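PDB 2HAY: putative NAD(P)H-flavin oxidoreductase from Streptococcus pyogenes serotype M1, which binds flavin mononucleotide and, as a member of the nitroreductase family, probably uses NAD(P)H to reduce nitro compounds, quinones or flavins. Local coordinates for residues B[16-21]-B[201-206]; B[50-55]-B[105-110]; B[57-60]-B[64-67]; B[88-93]-B[142-147]. All blocks are in the same frame, centred on the assembly; numbering follows the deposited sequence. Where two conformers were deposited one is given.

Contact 1: residues B[16-21]-B[201-206]; sequences LHFRTA and GYRLRD. With FMN (flavin mononucleotide), chain I; SO4 (sulfate ion), chain H.
Arg203 is the residue of 201-206 that meets 16-21, reaching the C-terminal turn of helix 6-18 just past the end of strand 192-201. Its guanidinium lies nearly parallel to the ring of Phe18, planes 14° apart and centres 4.4 Å apart, which meets the definition of an offset cation-pi stack. NH2 does most of the touching, sitting over the ring near its rim, 3.4 Å from Phe18 CE2. The same nitrogen donates to the main chain of Phe18, with NH2 to Phe18 O at 2.9 Å and the oxygen in the guanidinium plane; a water bridges Phe18 O and Arg203 NH1. On the opposite face of the guanidinium rests the methyl of Thr20, whose CG2 is 3.5 Å from Arg203 NH2, so the flat group is sandwiched between ring and methyl. Arg203 NH2 also forms a salt bridge with Asp165. Arg205 turns elsewhere and holds a sulfate, probably from the crystallisation liquor, through NH1. Asp206 closes the walk: its OD1 takes Arg203 NH1 at 2.8 Å through the anti lone pair, a second carboxylate for this arginine.

Thr20 works in two directions. With OG1 anti to the backbone N (chi1 -175°), the hydroxyl bonds to FMN O1P at 2.9 Å while the methyl packs on Arg203. Ala21 N donates to the same oxygen at 2.9 Å, and Arg19 NH1 and NH2 grip O2P, the former at 2.9 Å. Together they form the phosphate-binding turn after the first helix, part of the FMN site of this nitroreductase-family protein.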
# COMPACT_ATOMS: atom_id res chain seq x y z
N LEU B 16 -9.10 -11.16 -8.63
CA LEU B 16 -8.21 -11.60 -7.54
C LEU B 16 -7.43 -12.85 -7.93
O LEU B 16 -6.27 -12.98 -7.59
CB LEU B 16 -9.00 -11.87 -6.25
CG LEU B 16 -9.65 -10.66 -5.58
CD1 LEU B 16 -10.44 -11.12 -4.37
CD2 LEU B 16 -8.57 -9.70 -5.20
N HIS B 17 -8.07 -13.78 -8.64
CA HIS B 17 -7.38 -14.98 -9.05
C HIS B 17 -6.61 -14.84 -10.36
O HIS B 17 -5.63 -15.56 -10.58
CB HIS B 17 -8.32 -16.17 -8.99
CG HIS B 17 -8.75 -16.51 -7.59
ND1 HIS B 17 -8.16 -17.52 -6.85
CD2 HIS B 17 -9.68 -15.94 -6.77
CE1 HIS B 17 -8.73 -17.58 -5.65
NE2 HIS B 17 -9.64 -16.63 -5.58
N PHE B 18 -7.01 -13.89 -11.22
CA PHE B 18 -6.25 -13.52 -12.42
C PHE B 18 -4.88 -12.91 -12.10
O PHE B 18 -3.86 -13.32 -12.69
CB PHE B 18 -7.05 -12.56 -13.31
CG PHE B 18 -6.30 -12.12 -14.56
CD1 PHE B 18 -5.80 -10.83 -14.65
CD2 PHE B 18 -6.09 -13.00 -15.63
CE1 PHE B 18 -5.13 -10.40 -15.78
CE2 PHE B 18 -5.40 -12.58 -16.77
CZ PHE B 18 -4.92 -11.29 -16.85
N ARG B 19 -4.85 -11.91 -11.22
CA ARG B 19 -3.59 -11.21 -10.88
C ARG B 19 -2.52 -12.17 -10.38
O ARG B 19 -2.72 -12.89 -9.40
CB ARG B 19 -3.79 -10.12 -9.83
CG ARG B 19 -2.58 -9.13 -9.78
CD ARG B 19 -2.30 -8.55 -8.41
NE ARG B 19 -2.22 -9.60 -7.40
CZ ARG B 19 -1.17 -10.40 -7.20
NH1 ARG B 19 -0.07 -10.25 -7.95
NH2 ARG B 19 -1.23 -11.35 -6.27
N THR B 20 -1.40 -12.18 -11.07
CA THR B 20 -0.22 -12.91 -10.64
C THR B 20 0.97 -12.04 -11.02
O THR B 20 0.83 -11.13 -11.84
CB THR B 20 -0.18 -14.29 -11.29
OG1 THR B 20 0.93 -15.04 -10.78
CG2 THR B 20 -0.09 -14.19 -12.81
N ALA B 21 2.12 -12.25 -10.38
CA ALA B 21 3.27 -11.38 -10.64
C ALA B 21 3.92 -11.86 -11.93
O ALA B 21 4.51 -12.93 -11.99
CB ALA B 21 4.26 -11.35 -9.43
N GLY B 201 1.34 -4.99 -18.70
CA GLY B 201 1.29 -5.59 -20.05
C GLY B 201 0.40 -6.81 -20.07
O GLY B 201 -0.47 -6.95 -19.24
N TYR B 202 0.61 -7.69 -21.03
CA TYR B 202 -0.15 -8.91 -21.14
C TYR B 202 0.81 -10.07 -21.06
O TYR B 202 1.83 -10.08 -21.76
CB TYR B 202 -0.96 -8.93 -22.44
CG TYR B 202 -1.88 -7.74 -22.50
CD1 TYR B 202 -1.52 -6.59 -23.23
CD2 TYR B 202 -3.08 -7.74 -21.78
CE1 TYR B 202 -2.38 -5.47 -23.25
CE2 TYR B 202 -3.93 -6.65 -21.80
CZ TYR B 202 -3.59 -5.52 -22.52
OH TYR B 202 -4.48 -4.46 -22.49
N ARG B 203 0.49 -11.03 -20.20
CA ARG B 203 1.37 -12.16 -19.99
C ARG B 203 1.62 -12.87 -21.33
O ARG B 203 0.72 -13.02 -22.15
CB ARG B 203 0.77 -13.12 -18.97
CG ARG B 203 -0.44 -13.91 -19.49
CD ARG B 203 -1.06 -14.74 -18.40
NE ARG B 203 -1.53 -13.89 -17.31
CZ ARG B 203 -2.12 -14.33 -16.21
NH1 ARG B 203 -2.31 -15.63 -16.03
NH2 ARG B 203 -2.53 -13.47 -15.28
N LEU B 204 2.87 -13.28 -21.53
CA LEU B 204 3.23 -14.16 -22.64
C LEU B 204 2.43 -15.46 -22.52
O LEU B 204 1.83 -15.90 -23.50
CB LEU B 204 4.74 -14.42 -22.61
CG LEU B 204 5.42 -15.08 -23.80
CD1 LEU B 204 5.19 -14.29 -25.10
CD2 LEU B 204 6.91 -15.24 -23.50
N ARG B 205 2.43 -16.06 -21.33
CA ARG B 205 1.61 -17.23 -21.01
C ARG B 205 1.31 -17.33 -19.50
O ARG B 205 1.94 -16.64 -18.70
CB ARG B 205 2.27 -18.52 -21.53
CG ARG B 205 3.27 -19.21 -20.58
CD ARG B 205 4.62 -18.53 -20.54
NE ARG B 205 5.69 -19.47 -20.18
CZ ARG B 205 6.02 -19.81 -18.93
NH1 ARG B 205 5.36 -19.31 -17.89
NH2 ARG B 205 7.02 -20.67 -18.73
N ASP B 206 0.36 -18.19 -19.12
CA ASP B 206 0.06 -18.43 -17.70
C ASP B 206 1.25 -19.18 -17.06
O ASP B 206 1.99 -19.88 -17.76
CB ASP B 206 -1.23 -19.25 -17.53
CG ASP B 206 -2.45 -18.64 -18.26
OD1 ASP B 206 -2.82 -17.47 -18.02
OD2 ASP B 206 -3.06 -19.35 -19.08
N1 FMN I . 8.68 -10.13 -8.29
C2 FMN I . 9.90 -10.11 -8.99
O2 FMN I . 10.19 -11.01 -9.81
N3 FMN I . 10.80 -9.06 -8.77
C4 FMN I . 10.54 -8.05 -7.85
O4 FMN I . 11.39 -7.21 -7.53
C4A FMN I . 9.34 -8.06 -7.13
N5 FMN I . 9.09 -7.04 -6.22
C5A FMN I . 7.90 -7.01 -5.50
C6 FMN I . 7.66 -5.97 -4.61
C7 FMN I . 6.48 -5.92 -3.88
C7M FMN I . 6.16 -4.67 -3.13
C8 FMN I . 5.51 -6.94 -4.05
C8M FMN I . 4.10 -6.70 -3.61
C9 FMN I . 5.75 -7.99 -4.95
C9A FMN I . 6.95 -8.04 -5.69
N10 FMN I . 7.22 -9.07 -6.62
C10 FMN I . 8.41 -9.10 -7.35
C1' FMN I . 6.23 -10.15 -6.87
C2' FMN I . 6.23 -11.15 -5.71
O2' FMN I . 7.24 -12.13 -5.87
C3' FMN I . 4.85 -11.84 -5.65
O3' FMN I . 3.84 -10.87 -5.50
C4' FMN I . 4.71 -12.89 -4.56
O4' FMN I . 5.73 -13.86 -4.74
C5' FMN I . 3.30 -13.52 -4.60
O5' FMN I . 2.99 -14.16 -5.85
P FMN I . 1.81 -13.66 -6.84
O1P FMN I . 2.06 -14.23 -8.21
O2P FMN I . 1.75 -12.16 -6.87
O3P FMN I . 0.46 -14.10 -6.42
S SO4 H . 6.38 -19.31 -14.12
O1 SO4 H . 7.15 -18.09 -13.83
O2 SO4 H . 7.30 -20.34 -14.59
O3 SO4 H . 5.71 -19.79 -12.91
O4 SO4 H . 5.39 -19.04 -15.16
O HOH W 1 -3.58 -16.23 -13.51

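Contact 2: residues B[50-55]-B[105-110]. With SO4 (sulfate ion), chain G.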
# COMPACT_ATOMS: atom_id res chain seq x y z
N GLY B 50 -4.14 13.45 3.43
CA GLY B 50 -4.38 14.10 2.12
C GLY B 50 -3.13 14.75 1.52
O GLY B 50 -3.23 15.67 0.70
N LEU B 51 -1.96 14.30 1.93
CA LEU B 51 -0.70 14.91 1.53
C LEU B 51 -0.42 14.72 0.03
O LEU B 51 0.09 15.63 -0.61
CB LEU B 51 0.47 14.33 2.34
CG LEU B 51 1.83 15.00 2.03
CD1 LEU B 51 1.80 16.49 2.39
CD2 LEU B 51 2.92 14.31 2.79
N GLU B 52 -0.70 13.52 -0.49
CA GLU B 52 -0.40 13.21 -1.90
C GLU B 52 1.07 13.53 -2.23
O GLU B 52 1.38 14.12 -3.28
CB GLU B 52 -1.33 13.99 -2.85
CG GLU B 52 -2.80 13.84 -2.59
CD GLU B 52 -3.60 14.85 -3.37
OE1 GLU B 52 -4.21 15.76 -2.75
OE2 GLU B 52 -3.58 14.75 -4.61
N GLY B 53 1.96 13.14 -1.32
CA GLY B 53 3.39 13.32 -1.51
C GLY B 53 3.94 12.23 -2.40
O GLY B 53 4.75 11.39 -1.97
N TRP B 54 3.48 12.21 -3.64
CA TRP B 54 3.82 11.10 -4.53
C TRP B 54 3.71 11.55 -5.97
O TRP B 54 3.03 12.58 -6.25
CB TRP B 54 2.89 9.89 -4.28
CG TRP B 54 1.37 10.18 -4.37
CD1 TRP B 54 0.75 11.19 -5.09
CD2 TRP B 54 0.32 9.43 -3.75
NE1 TRP B 54 -0.61 11.09 -4.95
CE2 TRP B 54 -0.91 10.03 -4.13
CE3 TRP B 54 0.29 8.29 -2.91
CZ2 TRP B 54 -2.15 9.56 -3.70
CZ3 TRP B 54 -0.95 7.82 -2.48
CH2 TRP B 54 -2.16 8.45 -2.89
N ARG B 55 4.38 10.83 -6.86
CA ARG B 55 4.23 11.01 -8.29
C ARG B 55 4.27 9.67 -8.94
O ARG B 55 4.94 8.75 -8.44
CB ARG B 55 5.34 11.90 -8.89
CG ARG B 55 5.40 13.30 -8.29
CD ARG B 55 6.15 14.31 -9.16
NE ARG B 55 7.57 14.01 -9.19
CZ ARG B 55 8.22 13.50 -10.23
NH1 ARG B 55 9.54 13.30 -10.15
NH2 ARG B 55 7.59 13.23 -11.37
N LEU B 105 -3.22 21.30 3.32
CA LEU B 105 -4.29 21.94 4.06
C LEU B 105 -4.91 23.06 3.23
O LEU B 105 -6.12 23.14 3.12
CB LEU B 105 -3.76 22.44 5.41
CG LEU B 105 -3.37 21.32 6.39
CD1 LEU B 105 -2.48 21.85 7.52
CD2 LEU B 105 -4.61 20.64 6.97
N LEU B 106 -4.07 23.91 2.64
CA LEU B 106 -4.54 24.98 1.76
C LEU B 106 -5.40 24.46 0.60
O LEU B 106 -6.43 25.06 0.31
CB LEU B 106 -3.37 25.80 1.23
CG LEU B 106 -2.49 26.48 2.29
CD1 LEU B 106 -1.19 27.01 1.68
CD2 LEU B 106 -3.24 27.60 3.04
N ARG B 107 -4.97 23.37 -0.02
CA ARG B 107 -5.70 22.68 -1.09
C ARG B 107 -7.14 22.40 -0.72
O ARG B 107 -8.01 22.41 -1.57
CB ARG B 107 -5.06 21.31 -1.40
CG ARG B 107 -3.96 21.33 -2.42
CD ARG B 107 -3.83 20.01 -3.19
NE ARG B 107 -3.43 18.85 -2.39
CZ ARG B 107 -2.21 18.67 -1.87
NH1 ARG B 107 -1.26 19.60 -2.00
NH2 ARG B 107 -1.95 17.56 -1.16
N ARG B 108 -7.34 22.11 0.56
CA ARG B 108 -8.64 21.78 1.12
C ARG B 108 -9.35 23.01 1.72
O ARG B 108 -10.37 22.88 2.39
CB ARG B 108 -8.48 20.68 2.17
CG ARG B 108 -8.00 19.35 1.58
CD ARG B 108 -7.47 18.43 2.66
NE ARG B 108 -8.34 18.45 3.83
CZ ARG B 108 -8.13 17.77 4.95
NH1 ARG B 108 -9.01 17.87 5.95
NH2 ARG B 108 -7.05 16.99 5.08
N GLY B 109 -8.80 24.19 1.49
CA GLY B 109 -9.41 25.43 1.97
C GLY B 109 -9.21 25.72 3.46
O GLY B 109 -9.92 26.56 4.03
N ILE B 110 -8.26 25.02 4.08
CA ILE B 110 -7.90 25.24 5.48
C ILE B 110 -6.70 26.21 5.56
O ILE B 110 -5.60 25.93 5.06
CB ILE B 110 -7.61 23.90 6.20
CG1 ILE B 110 -8.80 22.96 6.05
CG2 ILE B 110 -7.30 24.15 7.66
CD1 ILE B 110 -8.46 21.47 6.13
S SO4 G . -7.31 14.36 8.99
O1 SO4 G . -6.78 15.56 9.71
O2 SO4 G . -6.38 13.21 9.36
O3 SO4 G . -8.81 14.09 9.48
O4 SO4 G . -7.29 14.59 7.41
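The bend at chi3 of Arg107 (-66°) ends an otherwise extended chain and turns its guanidinium onto the loop at Gly50 to Glu52. Glu52 points its own chain back: CG lies beside the backbone N (chi1 -53°) and the rest is extended (chi2 168°), which brings OE1 obliquely up to NE and NH2 of Arg107. Carboxylate and guanidinium planes stand almost perpendicular, so the pair is not a coplanar, two-pronged one. A single oxygen, OE1, serves both nitrogens, at 3.2 Å from Arg107 NE and 3.3 Å from Arg107 NH2; both bonds are weak, but they make a salt bridge.

The main chain supplies two more acceptors. Arg107 NH2 donates to Gly50 O at 2.9 Å, approaching in the carbonyl plane, and also lies 2.9 Å from Leu51 O in a weak bond. Gly50, whose backbone sits at positive phi, touches a bound FMN and belongs to its pocket. Behind Arg107, Gly109 is the C-prime residue of a Schellman motif: Ile110 N reaches Leu105 O at 3.0 Å and Gly109 N reaches Leu106 O at 2.8 Å, closing helix 99-106. Arg108, next in this turn, makes a weak bond to a sulfate that probably came from the crystallisation liquor.

The other carboxylate oxygen of Glu52, OE2, accepts from Lys214 N of the second subunit, and Arg107 also packs on that Lys214. Arg107 NH2 meets three oxygens at bent angles, consistent with a shared and probably largely electrostatic attraction that joins the end of helix 99-106 to an FMN-pocket loop at the dimer interface.

Contact 3: residues B[57-60]-B[64-67]; sequences VVLD and IKEE
Leu59 meets two neighbouring helix residues with its forked end. Its CD1 and CD2 both rest against the CG2 branch of Ile64, CD1 to CG2 being 4.0 Å, and CD2 also lies 4.0 Å from Lys65 CG. Lys65 then runs past the leucine in the opposite direction, its end reaching the main chain at Leu59 and Asp60. Its terminal bend, chi4 79°, turns the ammonium to the main chain: NZ lies 3.2 Å from Asp60 O, a weak hydrogen bond, while CE is 3.0 Å from Leu59 O. The carboxylate of Asp60 is farther off, with OD2 at 5.6 Å from Lys65 NZ, so any attraction between those charges would act without direct contact.

What sets these groups in place is partly the leucine rotamer. CG stands anti to the backbone N (chi1 -176°), and the two methyls it carries meet Ile64 CG2. At the start of helix 62-68, Ile64 N is bonded to Asn61 OD1.

Strand 54-59 pairs with strand 84-91 through backbone bonds of Leu59 with Phe85 and Val57 with Leu87. Along its other edge, a strand of the second subunit continues the sheet in a parallel ladder, and Val223 of that subunit packs on both Leu59 and Ile64. Helix 62-68 follows strand 54-59 after a two-residue link and packs beside the subunit boundary.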
# COMPACT_ATOMS: atom_id res chain seq x y z
N VAL B 57 5.19 8.02 -12.54
CA VAL B 57 5.78 8.34 -13.84
C VAL B 57 5.86 7.17 -14.81
O VAL B 57 6.38 6.11 -14.49
CB VAL B 57 7.05 9.28 -13.82
CG1 VAL B 57 7.47 9.73 -12.40
CG2 VAL B 57 8.23 8.78 -14.77
N VAL B 58 5.29 7.41 -15.99
CA VAL B 58 5.35 6.42 -17.06
C VAL B 58 6.70 6.52 -17.72
O VAL B 58 7.01 7.51 -18.39
CB VAL B 58 4.17 6.58 -18.04
CG1 VAL B 58 4.25 5.52 -19.12
CG2 VAL B 58 2.83 6.48 -17.27
N LEU B 59 7.52 5.50 -17.50
CA LEU B 59 8.87 5.47 -18.04
C LEU B 59 8.85 4.74 -19.39
O LEU B 59 8.94 3.52 -19.44
CB LEU B 59 9.86 4.78 -17.08
CG LEU B 59 11.32 4.80 -17.55
CD1 LEU B 59 11.81 6.21 -17.80
CD2 LEU B 59 12.23 4.09 -16.57
N ASP B 60 8.71 5.51 -20.46
CA ASP B 60 8.70 5.00 -21.83
C ASP B 60 10.11 4.98 -22.43
O ASP B 60 10.40 4.21 -23.34
CB ASP B 60 7.76 5.87 -22.69
CG ASP B 60 6.31 5.43 -22.61
OD1 ASP B 60 5.44 6.20 -23.07
OD2 ASP B 60 6.01 4.32 -22.10
N ILE B 64 16.84 4.81 -20.64
CA ILE B 64 16.82 4.90 -19.18
C ILE B 64 16.51 3.53 -18.59
O ILE B 64 17.17 3.11 -17.63
CB ILE B 64 15.88 6.02 -18.66
CG1 ILE B 64 16.47 7.38 -19.04
CG2 ILE B 64 15.74 5.94 -17.14
CD1 ILE B 64 15.55 8.55 -18.87
N LYS B 65 15.57 2.81 -19.21
CA LYS B 65 15.31 1.42 -18.86
C LYS B 65 16.60 0.55 -18.96
O LYS B 65 16.90 -0.22 -18.03
CB LYS B 65 14.21 0.82 -19.73
CG LYS B 65 12.85 1.45 -19.54
CD LYS B 65 11.76 0.45 -19.85
CE LYS B 65 10.54 1.14 -20.37
NZ LYS B 65 10.77 1.48 -21.79
N GLU B 66 17.33 0.71 -20.06
CA GLU B 66 18.58 -0.03 -20.31
C GLU B 66 19.63 0.25 -19.21
O GLU B 66 20.31 -0.67 -18.74
CB GLU B 66 19.13 0.28 -21.72
CG GLU B 66 18.31 -0.31 -22.91
CD GLU B 66 18.75 0.18 -24.32
OE1 GLU B 66 19.87 0.72 -24.49
OE2 GLU B 66 17.95 0.01 -25.28
N GLU B 67 19.75 1.51 -18.81
CA GLU B 67 20.63 1.92 -17.71
C GLU B 67 20.23 1.39 -16.33
O GLU B 67 21.09 1.08 -15.52
CB GLU B 67 20.73 3.44 -17.68
CG GLU B 67 21.97 3.92 -17.01
CD GLU B 67 22.20 5.42 -17.19
OE1 GLU B 67 21.48 6.06 -18.00
OE2 GLU B 67 23.12 5.93 -16.51

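Contact 4: residues B[88-93]-B[142-147]; sequences LIAEKH and DWTAKQ. With FMN (flavin mononucleotide), chain F.
Apolar contact joins Ala90 and Ala145, whose CB atoms lie 4.2 Å apart. Two alanines let the backbones come close, with CA atoms 5.1 Å apart; the axes of strand 88-91 and helix 142-147 approach to 7.0 Å, their directions 140° apart. Ala90 CB also packs closely against polar atoms, 3.6 Å from Ala145 N and 3.5 Å from Thr144 OG1.

Polar contact is carried by that same hydroxyl. Thr144 OG1 stands between its backbone N and carbonyl carbon (chi1 58°), 2.7 Å from Glu91 O; Phe141 O, one turn back in the helix, is a second acceptor for its proton, so which carbonyl receives it is not settled.

Within the helix, Gln147 NE2 donates to Trp143 O at 3.0 Å in a nearly straight bond, 168° at the hydrogen. Together with the bonds of OE1 to Ser48 N and of NE2 to Glu170 of the second subunit, this fixes the rotation of the amide, whose OE1 lies 3.2 Å from the C7M methyl of FMN. The same Glu170 accepts from Trp143 NE1.

Strand 84-91 runs between strands 54-59 and 192-201, and the long helix 137-162 packs on the sheet here, Ala145 also touching Ala195 of strand 192-201. Beyond it, Lys146 and Asp142 form reciprocal salt bridges with the second subunit.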
# COMPACT_ATOMS: atom_id res chain seq x y z
N LEU B 88 6.99 4.69 -9.08
CA LEU B 88 6.23 5.27 -7.96
C LEU B 88 7.23 6.06 -7.12
O LEU B 88 8.21 5.51 -6.61
CB LEU B 88 5.54 4.19 -7.12
CG LEU B 88 4.41 3.42 -7.80
CD1 LEU B 88 4.94 2.32 -8.76
CD2 LEU B 88 3.50 2.85 -6.74
N ILE B 89 7.02 7.38 -7.07
CA ILE B 89 7.97 8.31 -6.43
C ILE B 89 7.33 8.87 -5.17
O ILE B 89 6.15 9.28 -5.20
CB ILE B 89 8.33 9.49 -7.41
CG1 ILE B 89 8.76 9.00 -8.80
CG2 ILE B 89 9.37 10.47 -6.78
CD1 ILE B 89 9.86 7.96 -8.84
N ALA B 90 8.07 8.87 -4.06
CA ALA B 90 7.57 9.50 -2.81
C ALA B 90 8.35 10.76 -2.39
O ALA B 90 9.57 10.85 -2.62
CB ALA B 90 7.54 8.49 -1.69
N GLU B 91 7.66 11.71 -1.75
CA GLU B 91 8.28 12.97 -1.27
C GLU B 91 9.17 12.75 -0.04
O GLU B 91 8.81 11.98 0.85
CB GLU B 91 7.20 13.96 -0.87
CG GLU B 91 6.91 15.01 -1.87
CD GLU B 91 5.64 15.85 -1.57
OE1 GLU B 91 5.31 16.06 -0.38
OE2 GLU B 91 4.98 16.30 -2.54
N LYS B 92 10.31 13.44 0.01
CA LYS B 92 11.16 13.45 1.20
C LYS B 92 10.80 14.62 2.08
O LYS B 92 10.17 15.58 1.62
CB LYS B 92 12.65 13.59 0.80
CG LYS B 92 13.17 12.39 -0.00
CD LYS B 92 14.63 12.60 -0.37
CE LYS B 92 15.29 11.29 -0.86
NZ LYS B 92 16.66 11.59 -1.40
N HIS B 93 11.18 14.55 3.34
CA HIS B 93 11.07 15.71 4.22
C HIS B 93 9.66 16.25 4.44
O HIS B 93 9.46 17.46 4.62
CB HIS B 93 12.03 16.80 3.74
CG HIS B 93 13.45 16.35 3.73
ND1 HIS B 93 14.13 16.02 4.89
CD2 HIS B 93 14.32 16.18 2.71
CE1 HIS B 93 15.37 15.67 4.58
NE2 HIS B 93 15.51 15.75 3.26
N ASP B 142 9.91 6.84 4.44
CA ASP B 142 9.26 5.53 4.42
C ASP B 142 7.76 5.70 4.66
O ASP B 142 6.95 4.97 4.09
CB ASP B 142 9.93 4.57 5.42
CG ASP B 142 11.18 3.89 4.85
OD1 ASP B 142 11.29 3.76 3.61
OD2 ASP B 142 12.05 3.46 5.62
N TRP B 143 7.38 6.72 5.43
CA TRP B 143 5.98 7.04 5.59
C TRP B 143 5.27 7.50 4.32
O TRP B 143 4.17 7.01 4.01
CB TRP B 143 5.82 8.06 6.71
CG TRP B 143 4.43 8.57 6.88
CD1 TRP B 143 3.33 7.85 7.28
CD2 TRP B 143 3.99 9.92 6.68
NE1 TRP B 143 2.23 8.69 7.37
CE2 TRP B 143 2.60 9.96 7.00
CE3 TRP B 143 4.63 11.10 6.28
CZ2 TRP B 143 1.83 11.14 6.91
CZ3 TRP B 143 3.87 12.28 6.19
CH2 TRP B 143 2.48 12.28 6.51
N THR B 144 5.87 8.43 3.57
CA THR B 144 5.27 8.76 2.27
C THR B 144 5.33 7.61 1.28
O THR B 144 4.38 7.40 0.48
CB THR B 144 5.87 10.05 1.64
OG1 THR B 144 7.28 9.88 1.48
CG2 THR B 144 5.62 11.23 2.56
N ALA B 145 6.45 6.86 1.31
CA ALA B 145 6.58 5.67 0.47
C ALA B 145 5.45 4.66 0.76
O ALA B 145 4.88 4.08 -0.19
CB ALA B 145 7.97 5.02 0.62
N LYS B 146 5.05 4.52 2.04
CA LYS B 146 3.91 3.64 2.39
C LYS B 146 2.65 4.03 1.65
O LYS B 146 1.92 3.14 1.17
CB LYS B 146 3.59 3.66 3.87
CG LYS B 146 4.60 2.93 4.75
CD LYS B 146 4.30 3.14 6.22
CE LYS B 146 5.39 2.52 7.05
NZ LYS B 146 5.17 2.76 8.51
N GLN B 147 2.37 5.34 1.57
CA GLN B 147 1.16 5.79 0.87
C GLN B 147 1.12 5.31 -0.59
O GLN B 147 0.06 4.94 -1.12
CB GLN B 147 0.97 7.32 0.94
CG GLN B 147 1.20 7.98 2.34
CD GLN B 147 0.47 7.29 3.45
OE1 GLN B 147 -0.75 7.17 3.43
NE2 GLN B 147 1.22 6.84 4.45
N1 FMN F . -9.04 9.71 7.93
C2 FMN F . -9.35 9.87 9.27
O2 FMN F . -10.39 10.44 9.63
N3 FMN F . -8.49 9.40 10.25
C4 FMN F . -7.29 8.77 9.94
O4 FMN F . -6.36 8.86 10.75
C4A FMN F . -6.97 8.59 8.59
N5 FMN F . -5.76 7.96 8.25
C5A FMN F . -5.41 7.72 6.92
C6 FMN F . -4.23 7.04 6.62
C7 FMN F . -3.86 6.80 5.30
C7M FMN F . -2.98 5.60 5.05
C8 FMN F . -4.70 7.27 4.27
C8M FMN F . -4.67 6.54 2.96
C9 FMN F . -5.88 7.96 4.57
C9A FMN F . -6.26 8.18 5.90
N10 FMN F . -7.47 8.84 6.23
C10 FMN F . -7.85 9.05 7.57
C1' FMN F . -8.24 9.52 5.13
C2' FMN F . -7.52 10.74 4.52
O2' FMN F . -7.63 11.88 5.36
C3' FMN F . -8.15 10.99 3.15
O3' FMN F . -7.81 9.88 2.36
C4' FMN F . -7.76 12.28 2.42
O4' FMN F . -8.27 13.43 3.07
C5' FMN F . -8.24 12.22 0.96
O5' FMN F . -9.67 12.31 0.83
P FMN F . -10.66 11.11 0.36
O1P FMN F . -11.92 11.21 1.18
O2P FMN F . -10.07 9.74 0.52
O3P FMN F . -11.01 11.29 -1.07

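Contact 1 joins distant parts of the chain, and the other three are nested inside the loop it closes. Contacts 2 and 4 cross along the chain, their centres 14 Å apart, and they meet through the pairing of strands 54-59 and 84-91, including Arg55 O to Ile89 N at 2.8 Å. Contact 3 uses the far end of strand 54-59, its centre about 28 Å from that of contact 2, and touches contact 4 through Val57 and Ile89. Contacts 1 and 2 lie on opposite sides of the chain's centre, about 35 Å apart between centres, each beside a different FMN. All four touch the second subunit, consistent with flavin sites built at the dimer interface.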